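Local coordinates for structure-specific endonuclease subunit slx4 (Schizosaccharomyces pombe, PDB 4ZDT), which forms, as the regulatory subunit with slx1, a structure-specific endonuclease that resolves branched DNA structures arising during DNA repair and recombination, at residues Q7-I12 / I55-D60. Numbering follows the deposited sequence.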
loop_
_atom_site.group_PDB
_atom_site.type_symbol
_atom_site.label_atom_id
_atom_site.label_comp_id
_atom_site.label_asym_id
_atom_site.label_seq_id
_atom_site.Cartn_x
_atom_site.Cartn_y
_atom_site.Cartn_z
ATOM N N GLN B 7 -13.953 12.818 0.683
ATOM C CA GLN B 7 -13.625 12.888 2.131
ATOM C C GLN B 7 -13.846 11.535 2.818
ATOM O O GLN B 7 -13.087 11.156 3.699
ATOM C CB GLN B 7 -14.440 13.968 2.859
ATOM C CG GLN B 7 -14.316 15.385 2.296
ATOM C CD GLN B 7 -15.428 16.326 2.802
ATOM O OE1 GLN B 7 -16.145 16.020 3.768
ATOM N NE2 GLN B 7 -15.560 17.479 2.153
ATOM N N THR B 8 -14.905 10.805 2.427
ATOM C CA THR B 8 -15.101 9.467 2.986
ATOM C C THR B 8 -14.094 8.459 2.403
ATOM O O THR B 8 -13.577 7.580 3.114
ATOM C CB THR B 8 -16.543 8.940 2.795
ATOM O OG1 THR B 8 -17.469 9.898 3.320
ATOM C CG2 THR B 8 -16.704 7.693 3.591
ATOM N N HIS B 9 -13.775 8.617 1.122
ATOM C CA HIS B 9 -12.766 7.778 0.484
ATOM C C HIS B 9 -11.388 7.973 1.134
ATOM O O HIS B 9 -10.582 7.044 1.195
ATOM C CB HIS B 9 -12.689 8.077 -1.014
ATOM C CG HIS B 9 -13.778 7.435 -1.814
ATOM N ND1 HIS B 9 -13.996 7.729 -3.143
ATOM C CD2 HIS B 9 -14.711 6.514 -1.475
ATOM C CE1 HIS B 9 -15.017 7.016 -3.588
ATOM N NE2 HIS B 9 -15.468 6.271 -2.594
ATOM N N ARG B 10 -11.132 9.186 1.614
ATOM C CA ARG B 10 -9.865 9.529 2.253
ATOM C C ARG B 10 -9.736 8.839 3.614
ATOM O O ARG B 10 -8.668 8.336 3.961
ATOM C CB ARG B 10 -9.740 11.054 2.392
ATOM C CG ARG B 10 -8.369 11.541 2.899
ATOM C CD ARG B 10 -8.348 13.069 2.993
ATOM N NE ARG B 10 -7.024 13.619 3.293
ATOM C CZ ARG B 10 -6.440 13.594 4.491
ATOM N NH1 ARG B 10 -7.032 13.014 5.532
ATOM N NH2 ARG B 10 -5.246 14.143 4.647
ATOM N N ALA B 11 -10.848 8.801 4.361
ATOM C CA ALA B 11 -10.921 8.094 5.629
ATOM C C ALA B 11 -10.612 6.599 5.493
ATOM O O ALA B 11 -9.932 6.032 6.361
ATOM C CB ALA B 11 -12.291 8.304 6.290
ATOM N N ILE B 12 -11.084 5.956 4.416
ATOM C CA ILE B 12 -10.759 4.535 4.200
ATOM C C ILE B 12 -9.235 4.397 4.001
ATOM O O ILE B 12 -8.594 3.541 4.634
ATOM C CB ILE B 12 -11.534 3.898 3.006
ATOM C CG1 ILE B 12 -13.066 3.974 3.216
ATOM C CG2 ILE B 12 -11.104 2.432 2.780
ATOM C CD1 ILE B 12 -13.878 3.802 1.905
ATOM N N ILE B 55 -16.918 1.173 -0.564
ATOM C CA ILE B 55 -15.705 0.349 -0.645
ATOM C C ILE B 55 -15.388 0.010 -2.092
ATOM O O ILE B 55 -14.267 0.204 -2.542
ATOM C CB ILE B 55 -15.806 -0.926 0.228
ATOM C CG1 ILE B 55 -15.757 -0.533 1.702
ATOM C CG2 ILE B 55 -14.654 -1.908 -0.101
ATOM C CD1 ILE B 55 -16.263 -1.620 2.653
ATOM N N LYS B 56 -16.393 -0.451 -2.835
ATOM C CA LYS B 56 -16.212 -0.772 -4.249
ATOM C C LYS B 56 -15.715 0.429 -5.045
ATOM O O LYS B 56 -14.801 0.283 -5.873
ATOM C CB LYS B 56 -17.492 -1.367 -4.851
ATOM C CG LYS B 56 -17.881 -2.695 -4.212
ATOM C CD LYS B 56 -19.275 -3.161 -4.621
ATOM C CE LYS B 56 -19.565 -4.531 -4.009
ATOM N NZ LYS B 56 -20.957 -5.001 -4.310
ATOM N N SER B 57 -16.295 1.609 -4.799
ATOM C CA SER B 57 -15.895 2.815 -5.533
ATOM C C SER B 57 -14.500 3.266 -5.136
ATOM O O SER B 57 -13.737 3.739 -5.974
ATOM C CB SER B 57 -16.908 3.973 -5.391
ATOM O OG SER B 57 -17.074 4.391 -4.041
ATOM N N TRP B 58 -14.174 3.110 -3.852
ATOM C CA TRP B 58 -12.837 3.399 -3.349
ATOM C C TRP B 58 -11.826 2.480 -4.039
ATOM O O TRP B 58 -10.843 2.960 -4.595
ATOM C CB TRP B 58 -12.800 3.244 -1.815
ATOM C CG TRP B 58 -11.465 3.508 -1.202
ATOM C CD1 TRP B 58 -10.917 4.721 -0.883
ATOM C CD2 TRP B 58 -10.506 2.519 -0.823
ATOM N NE1 TRP B 58 -9.659 4.541 -0.338
ATOM C CE2 TRP B 58 -9.393 3.196 -0.289
ATOM C CE3 TRP B 58 -10.490 1.118 -0.875
ATOM C CZ2 TRP B 58 -8.254 2.517 0.190
ATOM C CZ3 TRP B 58 -9.370 0.445 -0.389
ATOM C CH2 TRP B 58 -8.271 1.153 0.138
ATOM N N CYS B 59 -12.090 1.174 -4.032
ATOM C CA CYS B 59 -11.194 0.205 -4.669
ATOM C C CYS B 59 -10.987 0.537 -6.144
ATOM O O CYS B 59 -9.845 0.532 -6.640
ATOM C CB CYS B 59 -11.697 -1.243 -4.537
ATOM S SG CYS B 59 -11.708 -1.994 -2.889
ATOM N N ASP B 60 -12.083 0.836 -6.850
ATOM C CA ASP B 60 -12.004 1.119 -8.285
ATOM C C ASP B 60 -11.173 2.357 -8.530
ATOM O O ASP B 60 -10.376 2.383 -9.457
ATOM C CB ASP B 60 -13.397 1.294 -8.912
ATOM C CG ASP B 60 -13.371 1.235 -10.438
ATOM O OD1 ASP B 60 -12.661 0.365 -11.004
ATOM O OD2 ASP B 60 -14.065 2.055 -11.071
#
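Around His9 and Trp58, whose CA atoms lie 5.8 Å apart, the helical segments 7-12 and 55-60 cross at -78°, their axes approaching to 10.2 Å. Trp58 is the centre of the contact. Its CG is anti to the backbone N (chi1 179°), which carries the indole across to segment 7-12. CG2 of Ile12 sits squarely over the six-membered ring, 3.6 Å from CE2 of Trp58, in a CH-pi contact. CD1 of Ile12 reaches the start of the same side chain, at CB and CG. The His9 ring meets Trp58 in an offset edge-to-face pair, planes at 63°, with the indole edge turned to the imidazole face. At the imidazole's own edge, NE2 of His9 and OG of Ser57 share a 2.9 Å hydrogen bond, bent to 137°. Trp58 NE1 bonds to the hydroxyl of Ser13, one turn beyond His9. With an alanine at Trp58, Ile12 CG2 would probably lose the ring surface it rests on, His9 the indole edge and Ser13 its N-H donor. Phe39 of helix 36-45 also touches Ile12, and Val47 of the slx1 chain packs on Trp58. The contact thus joins the first and last helices of the small all-helical Slx4 C-terminal domain, beside its slx1 interface.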